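Local coordinates for uncharacterized protein (Corynebacterium diphtheriae NCTC 13129, PDB 3B4Q) that is of unknown function but folds as a compact all-helical domain of the family found at the C-terminus of resuscitation-promoting factor Rpf1, at residues P8-V13 and G27-A32; L42-L47 and T75-F80; A46-I51 and Q65-Y70. One frame throughout, in Å; residues are numbered along the deposited sequence.

All three contacts lie in one small all-helical domain, and along the chain contact 1 closes before the other two open. Helix 39-56 carries one side of contacts 2 and 3: contact 2 packs helix 77-83 on residues 42-47, and contact 3, sharing Ala46 and Leu47, packs helix 64-72 against the next turns. Their centres are about 9 Å apart, and Val44 CG1 touches both the Phe80 and Tyr70 rings. Contact 1, its centre also about 9 Å from that of contact 2, fastens helix 10-13 to helix 19-35, whose Ala28 lies against helix 39-56. The centres of contacts 1 and 3, about 16 Å apart, lie on opposite sides of the chain's centre; contact 1 is at the surface, whereas contacts 2 and 3 are buried.

Contact 1: P8-V13 and G27-A32; sequences PTPRDV and GAQEYA
Gln29 reaches out from helix 19-35 to the first turn of the short helix 10-13, where its terminal amide meets Thr9, Pro10 and Arg11. This is a helix N-terminus with Thr9 at the N-cap, and a glutamine from another helix joins in holding it. Two hydrogen bonds cross the contact, one from each end of the amide. The backbone N of Arg11 donates to Gln29 OE1 at 2.9 Å, tilted 20° from the carbonyl plane. On the other end Gln29 NE2 gives a weak bond to Thr9 OG1, 3.2 Å long. With CG anti to the backbone N (chi1 -175°) and the chain extended beyond it, Gln29 can span the gap between backbones whose nearest CA atoms, those of Pro10 and Gln29, are 7.2 Å apart.

Within the turn, Asp12 OD2 accepts twice from Thr9: from its N, at 2.8 Å, and from OG1, which comes from above the carboxylate plane. The first of these is the bond from the N-cap amide to the N3 side chain that a capping box contains. Thr9 OG1 thus has Asp12 as its acceptor while also receiving Gln29.

Carbon contacts close in around the amide. Pro10, buried, sets its ring carbons beside Gln29 OE1 and also touches Ala43 and Phe77, tying this surface contact to the neighbouring helices. The Arg11 side chain, which has two deposited conformers, crosses Gln29 obliquely, with CD close to the amide carbon. On the proline side, Pro10 CD, the nearest of the ring carbons, lies 3.3 Å from Gln29 OE1.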
# COMPACT_ATOMS: atom_id res chain seq x y z
N PRO A 8 5.06 12.78 -5.79
CA PRO A 8 5.36 11.91 -4.65
C PRO A 8 5.26 10.46 -5.05
O PRO A 8 4.33 10.07 -5.78
CB PRO A 8 4.26 12.23 -3.62
CG PRO A 8 3.21 12.90 -4.39
CD PRO A 8 3.82 13.56 -5.60
N THR A 9 6.22 9.69 -4.57
CA THR A 9 6.22 8.26 -4.79
C THR A 9 5.45 7.57 -3.65
O THR A 9 5.18 8.19 -2.62
CB THR A 9 7.65 7.69 -4.82
OG1 THR A 9 8.25 7.87 -3.54
CG2 THR A 9 8.54 8.43 -5.88
N PRO A 10 5.07 6.30 -3.82
CA PRO A 10 4.44 5.61 -2.70
C PRO A 10 5.25 5.72 -1.39
O PRO A 10 4.64 5.91 -0.33
CB PRO A 10 4.36 4.18 -3.20
CG PRO A 10 4.09 4.37 -4.70
CD PRO A 10 5.06 5.48 -5.05
N ARG A 11 6.58 5.65 -1.45
CA ARG A 11 7.38 5.81 -0.22
C ARG A 11 7.16 7.16 0.45
O ARG A 11 7.15 7.23 1.68
CB ARG A 11 8.85 5.54 -0.48
CG ARG A 11 9.09 4.11 -0.83
CD ARG A 11 10.53 3.86 -1.27
NE ARG A 11 11.40 3.54 -0.15
CZ ARG A 11 12.70 3.28 -0.27
NH1 ARG A 11 13.43 3.00 0.82
NH2 ARG A 11 13.28 3.30 -1.46
N ASP A 12 6.95 8.21 -0.34
CA ASP A 12 6.67 9.55 0.24
C ASP A 12 5.29 9.57 0.86
O ASP A 12 5.08 10.16 1.93
CB ASP A 12 6.78 10.63 -0.85
CG ASP A 12 8.14 10.63 -1.52
OD1 ASP A 12 9.17 10.66 -0.80
OD2 ASP A 12 8.18 10.62 -2.77
N VAL A 13 4.32 8.98 0.15
CA VAL A 13 2.95 8.91 0.68
C VAL A 13 2.88 8.24 2.06
O VAL A 13 2.06 8.66 2.92
CB VAL A 13 2.01 8.22 -0.35
CG1 VAL A 13 0.58 8.01 0.26
CG2 VAL A 13 1.98 9.04 -1.65
N GLY A 27 9.77 -2.17 -0.63
CA GLY A 27 10.11 -3.36 -1.42
C GLY A 27 9.46 -3.29 -2.80
O GLY A 27 10.09 -3.62 -3.81
N ALA A 28 8.18 -2.89 -2.84
CA ALA A 28 7.48 -2.80 -4.12
C ALA A 28 8.12 -1.73 -5.01
O ALA A 28 8.31 -1.95 -6.20
CB ALA A 28 5.97 -2.46 -3.88
N GLN A 29 8.42 -0.57 -4.44
CA GLN A 29 8.94 0.52 -5.23
C GLN A 29 10.30 0.16 -5.80
O GLN A 29 10.56 0.43 -6.97
CB GLN A 29 8.96 1.79 -4.36
CG GLN A 29 9.36 3.04 -5.08
CD GLN A 29 8.99 4.29 -4.29
OE1 GLN A 29 7.87 4.42 -3.78
NE2 GLN A 29 9.92 5.24 -4.25
N GLU A 30 11.12 -0.55 -5.01
CA GLU A 30 12.47 -0.97 -5.42
C GLU A 30 12.35 -1.96 -6.59
O GLU A 30 13.02 -1.80 -7.65
CB GLU A 30 13.19 -1.68 -4.26
CG GLU A 30 13.64 -0.77 -3.08
CD GLU A 30 14.20 -1.54 -1.86
OE1 GLU A 30 13.93 -2.78 -1.67
OE2 GLU A 30 14.92 -0.90 -1.08
N TYR A 31 11.52 -2.99 -6.37
CA TYR A 31 11.35 -4.05 -7.40
C TYR A 31 10.74 -3.50 -8.69
O TYR A 31 11.19 -3.80 -9.83
CB TYR A 31 10.56 -5.25 -6.86
CG TYR A 31 10.43 -6.30 -7.93
CD1 TYR A 31 11.56 -6.95 -8.42
CD2 TYR A 31 9.22 -6.55 -8.56
CE1 TYR A 31 11.47 -7.91 -9.45
CE2 TYR A 31 9.11 -7.51 -9.59
CZ TYR A 31 10.24 -8.17 -10.01
OH TYR A 31 10.17 -9.06 -11.06
N ALA A 32 9.73 -2.66 -8.55
CA ALA A 32 9.08 -2.06 -9.74
C ALA A 32 10.08 -1.29 -10.60
O ALA A 32 10.02 -1.34 -11.85
CB ALA A 32 7.95 -1.10 -9.31

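Contact 2: L42-L47 and T75-F80; sequences LAVDAL and TNFNGF
Val44 and Phe77 bring the two backbones together, their CA atoms 5.7 Å apart, where the N-terminal end of helix 77-83 comes up against the flank of helix 39-56. At so short a separation the Phe77 ring reaches main-chain atoms as well as side chains: Val44 N lies in the ring plane at its edge, 3.7 Å from CD1. Asn76, at the N-cap, turns its side chain back on the first turn, and OD1 accepts from Gly79 N at 3.0 Å, the donor standing above the carbonyl plane. The start of the helix is held from the other side of the contact too, since Phe77 N bonds to Glu40 of helix 39-56.

Val44 parts its two methyls between the two phenylalanines. CG1, anti to the backbone N (chi1 168°), sits over the centre of the Phe80 ring in a CH-pi contact, 3.9 Å from the centroid and only 13° off the ring normal. CG2 packs mainly on Phe77, against CA and CD1, and also touches Phe80 CB. This interlocking of aliphatic and aromatic side chains forms part of the core of the all-helical domain, and the contact lies close to the chain's centre.

A turn further on, Leu47 touches both rings. Its CG lies in the plane of Phe80 at the edge, 3.8 Å from CE2, while CD2 touches both that same CE2 and, at 3.9 Å, Phe77 CZ. Ala43 reaches Phe77 CD1 with its CB at 3.6 Å. Beyond the two segments Val25 and Pro10 also pack on Phe77, and Tyr70 of helix 64-72 touches both Val44 and Phe80.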
# COMPACT_ATOMS: atom_id res chain seq x y z
N LEU A 42 2.13 -1.98 -8.08
CA LEU A 42 2.85 -2.92 -7.25
C LEU A 42 2.78 -2.54 -5.76
O LEU A 42 2.62 -3.39 -4.88
CB LEU A 42 4.32 -3.05 -7.70
CG LEU A 42 4.85 -4.32 -8.38
CD1 LEU A 42 6.30 -4.42 -8.03
CD2 LEU A 42 4.15 -5.58 -7.88
N ALA A 43 2.90 -1.24 -5.48
CA ALA A 43 2.81 -0.79 -4.09
C ALA A 43 1.41 -1.03 -3.48
O ALA A 43 1.28 -1.42 -2.31
CB ALA A 43 3.21 0.68 -3.98
N VAL A 44 0.36 -0.77 -4.25
CA VAL A 44 -0.99 -1.10 -3.78
C VAL A 44 -1.09 -2.61 -3.48
O VAL A 44 -1.55 -3.02 -2.40
CB VAL A 44 -2.09 -0.67 -4.82
CG1 VAL A 44 -3.46 -1.31 -4.46
CG2 VAL A 44 -2.14 0.88 -4.92
N ASP A 45 -0.63 -3.46 -4.41
CA ASP A 45 -0.68 -4.93 -4.17
C ASP A 45 0.11 -5.34 -2.90
O ASP A 45 -0.36 -6.15 -2.10
CB ASP A 45 -0.14 -5.68 -5.37
CG ASP A 45 -1.05 -5.60 -6.61
OD1 ASP A 45 -2.23 -5.15 -6.50
OD2 ASP A 45 -0.57 -6.02 -7.72
N ALA A 46 1.32 -4.80 -2.75
CA ALA A 46 2.19 -5.14 -1.60
C ALA A 46 1.53 -4.70 -0.29
O ALA A 46 1.53 -5.44 0.71
CB ALA A 46 3.56 -4.50 -1.76
N LEU A 47 0.94 -3.50 -0.26
CA LEU A 47 0.34 -3.02 0.97
C LEU A 47 -0.96 -3.81 1.27
O LEU A 47 -1.23 -4.19 2.43
CB LEU A 47 0.08 -1.52 0.87
CG LEU A 47 -0.54 -0.84 2.10
CD1 LEU A 47 0.24 -1.28 3.39
CD2 LEU A 47 -0.56 0.63 1.90
N THR A 75 -4.78 1.18 -9.07
CA THR A 75 -3.63 1.82 -9.74
C THR A 75 -3.30 3.15 -9.11
O THR A 75 -2.42 3.88 -9.57
CB THR A 75 -3.87 2.03 -11.28
OG1 THR A 75 -4.81 3.10 -11.46
CG2 THR A 75 -4.41 0.80 -11.93
N ASN A 76 -4.02 3.48 -8.04
CA ASN A 76 -3.94 4.79 -7.45
C ASN A 76 -3.44 4.66 -6.01
O ASN A 76 -4.23 4.43 -5.08
CB ASN A 76 -5.33 5.46 -7.51
CG ASN A 76 -5.38 6.80 -6.81
OD1 ASN A 76 -4.36 7.35 -6.31
ND2 ASN A 76 -6.61 7.36 -6.75
N PHE A 77 -2.12 4.77 -5.84
CA PHE A 77 -1.54 4.49 -4.51
C PHE A 77 -2.06 5.45 -3.42
O PHE A 77 -2.49 5.03 -2.33
CB PHE A 77 -0.02 4.39 -4.47
CG PHE A 77 0.46 3.96 -3.12
CD1 PHE A 77 0.41 2.60 -2.75
CD2 PHE A 77 0.80 4.90 -2.16
CE1 PHE A 77 0.78 2.21 -1.49
CE2 PHE A 77 1.17 4.52 -0.87
CZ PHE A 77 1.16 3.16 -0.54
N ASN A 78 -1.99 6.75 -3.71
CA ASN A 78 -2.43 7.73 -2.70
C ASN A 78 -3.89 7.46 -2.35
O ASN A 78 -4.26 7.48 -1.17
CB ASN A 78 -2.27 9.16 -3.24
CG ASN A 78 -2.70 10.18 -2.23
OD1 ASN A 78 -3.81 10.73 -2.30
ND2 ASN A 78 -1.88 10.36 -1.22
N GLY A 79 -4.72 7.17 -3.36
CA GLY A 79 -6.14 6.94 -3.09
C GLY A 79 -6.34 5.70 -2.24
O GLY A 79 -7.16 5.69 -1.30
N PHE A 80 -5.58 4.65 -2.54
CA PHE A 80 -5.71 3.40 -1.79
C PHE A 80 -5.29 3.58 -0.33
O PHE A 80 -5.98 3.14 0.60
CB PHE A 80 -4.84 2.32 -2.44
CG PHE A 80 -4.77 1.03 -1.66
CD1 PHE A 80 -5.84 0.16 -1.62
CD2 PHE A 80 -3.61 0.71 -0.92
CE1 PHE A 80 -5.79 -1.03 -0.89
CE2 PHE A 80 -3.56 -0.48 -0.18
CZ PHE A 80 -4.67 -1.35 -0.18

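Contact 3: A46-I51 and Q65-Y70; sequences ALYNAI and QIEAFY
Ile66 is the first residue of 65-70 to meet helix 39-56, touching two of its turns. Segments 46-51 and 65-70 run nearly antiparallel, at 173°, their axes 11.2 Å apart at closest approach, a gap filled by large side chains in this all-helical domain. Ile66 divides its branches: CG2 approaches the edge of the Tyr48 ring near its plane, 4.1 Å from CE1, and CD1 meets Ile51 CG2. Helix 85-91 closes over the same pair, Ile91 touching both isoleucines.

Glu67 follows, its chain bent at chi2 and its carboxylate lying by the phenol end of Tyr48. The modelled approach of OE1 to Tyr48 OH is too short to be trusted, so their relation remains doubtful; the other oxygen, OE2, is hydrogen-bonded to Gln71 NE2.

Tyr70 brings the main interaction, an offset stack on Tyr48. The two side chains enter at about a right angle to each other, yet their rings lie almost parallel, planes 7° apart and centroids separated by 4.0 Å. Tyr70 CG sits over the centre of the Tyr48 ring, and Tyr48 CD2 over that of Tyr70. Tyr70 CB adds a CH-pi contact on the same Tyr48 face, 17° off the ring normal.

At its far end, Tyr70 OH hydrogen-bonds to Asp45, one turn before Tyr48 on helix 39-56. Tyr70 therefore meets that helix in two ways, by its ring face on Tyr48 and by its hydroxyl on Asp45 OD1, an arrangement consistent with the hydrogen bond helping to fix where the Tyr70 ring lies over Tyr48.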
# COMPACT_ATOMS: atom_id res chain seq x y z
N ALA A 46 1.32 -4.80 -2.75
CA ALA A 46 2.19 -5.14 -1.60
C ALA A 46 1.53 -4.70 -0.29
O ALA A 46 1.53 -5.44 0.71
CB ALA A 46 3.56 -4.50 -1.76
N LEU A 47 0.94 -3.50 -0.26
CA LEU A 47 0.34 -3.02 0.97
C LEU A 47 -0.96 -3.81 1.27
O LEU A 47 -1.23 -4.19 2.43
CB LEU A 47 0.08 -1.52 0.87
CG LEU A 47 -0.54 -0.84 2.10
CD1 LEU A 47 0.24 -1.28 3.39
CD2 LEU A 47 -0.56 0.63 1.90
N TYR A 48 -1.76 -4.07 0.25
CA TYR A 48 -2.95 -4.87 0.46
C TYR A 48 -2.53 -6.24 1.04
O TYR A 48 -3.12 -6.76 2.00
CB TYR A 48 -3.71 -5.03 -0.85
CG TYR A 48 -4.99 -5.84 -0.72
CD1 TYR A 48 -5.97 -5.43 0.17
CD2 TYR A 48 -5.20 -6.98 -1.47
CE1 TYR A 48 -7.16 -6.11 0.32
CE2 TYR A 48 -6.41 -7.69 -1.33
CZ TYR A 48 -7.36 -7.23 -0.42
OH TYR A 48 -8.56 -7.87 -0.22
N ASN A 49 -1.48 -6.82 0.48
CA ASN A 49 -1.07 -8.10 0.99
C ASN A 49 -0.59 -8.01 2.43
O ASN A 49 -0.92 -8.89 3.22
CB ASN A 49 -0.00 -8.75 0.12
CG ASN A 49 0.25 -10.19 0.51
OD1 ASN A 49 -0.65 -11.04 0.45
ND2 ASN A 49 1.46 -10.47 0.95
N ALA A 50 0.12 -6.93 2.77
CA ALA A 50 0.62 -6.76 4.14
C ALA A 50 -0.53 -6.70 5.14
O ALA A 50 -0.46 -7.25 6.25
CB ALA A 50 1.47 -5.48 4.25
N ILE A 51 -1.59 -6.01 4.76
CA ILE A 51 -2.79 -5.92 5.60
C ILE A 51 -3.37 -7.33 5.80
O ILE A 51 -3.72 -7.71 6.93
CB ILE A 51 -3.84 -5.01 4.96
CG1 ILE A 51 -3.30 -3.56 4.92
CG2 ILE A 51 -5.20 -5.15 5.73
CD1 ILE A 51 -4.05 -2.60 3.96
N GLN A 65 -14.74 -4.01 3.49
CA GLN A 65 -14.48 -2.63 3.13
C GLN A 65 -13.06 -2.50 2.59
O GLN A 65 -12.82 -1.73 1.65
CB GLN A 65 -14.59 -1.70 4.32
CG GLN A 65 -14.52 -0.25 3.89
CD GLN A 65 -14.59 0.73 5.05
OE1 GLN A 65 -13.62 0.89 5.81
NE2 GLN A 65 -15.72 1.40 5.16
N ILE A 66 -12.11 -3.22 3.20
CA ILE A 66 -10.72 -3.11 2.73
C ILE A 66 -10.55 -3.68 1.32
O ILE A 66 -9.89 -3.06 0.44
CB ILE A 66 -9.72 -3.71 3.71
CG1 ILE A 66 -9.90 -3.07 5.09
CG2 ILE A 66 -8.26 -3.46 3.23
CD1 ILE A 66 -9.03 -3.69 6.15
N GLU A 67 -11.16 -4.84 1.08
CA GLU A 67 -11.20 -5.42 -0.26
C GLU A 67 -11.81 -4.45 -1.25
O GLU A 67 -11.34 -4.31 -2.38
CB GLU A 67 -11.99 -6.76 -0.25
CG GLU A 67 -12.37 -7.27 -1.64
CD GLU A 67 -11.20 -7.88 -2.40
OE1 GLU A 67 -10.16 -8.14 -1.76
OE2 GLU A 67 -11.32 -8.09 -3.64
N ALA A 68 -12.88 -3.77 -0.84
CA ALA A 68 -13.56 -2.87 -1.76
C ALA A 68 -12.68 -1.69 -2.11
O ALA A 68 -12.57 -1.31 -3.28
CB ALA A 68 -14.86 -2.37 -1.16
N PHE A 69 -12.01 -1.14 -1.09
CA PHE A 69 -11.09 -0.03 -1.38
C PHE A 69 -9.85 -0.42 -2.23
O PHE A 69 -9.31 0.38 -3.00
CB PHE A 69 -10.69 0.68 -0.11
CG PHE A 69 -11.77 1.60 0.43
CD1 PHE A 69 -12.46 2.49 -0.42
CD2 PHE A 69 -12.10 1.60 1.78
CE1 PHE A 69 -13.45 3.37 0.08
CE2 PHE A 69 -13.08 2.46 2.28
CZ PHE A 69 -13.77 3.33 1.42
N TYR A 70 -9.42 -1.67 -2.11
CA TYR A 70 -8.41 -2.20 -3.00
C TYR A 70 -8.94 -2.19 -4.43
O TYR A 70 -8.29 -1.68 -5.34
CB TYR A 70 -8.03 -3.62 -2.55
CG TYR A 70 -7.11 -4.38 -3.48
CD1 TYR A 70 -5.80 -3.96 -3.71
CD2 TYR A 70 -7.54 -5.55 -4.10
CE1 TYR A 70 -4.96 -4.69 -4.57
CE2 TYR A 70 -6.71 -6.28 -4.92
CZ TYR A 70 -5.43 -5.85 -5.16
OH TYR A 70 -4.58 -6.57 -5.99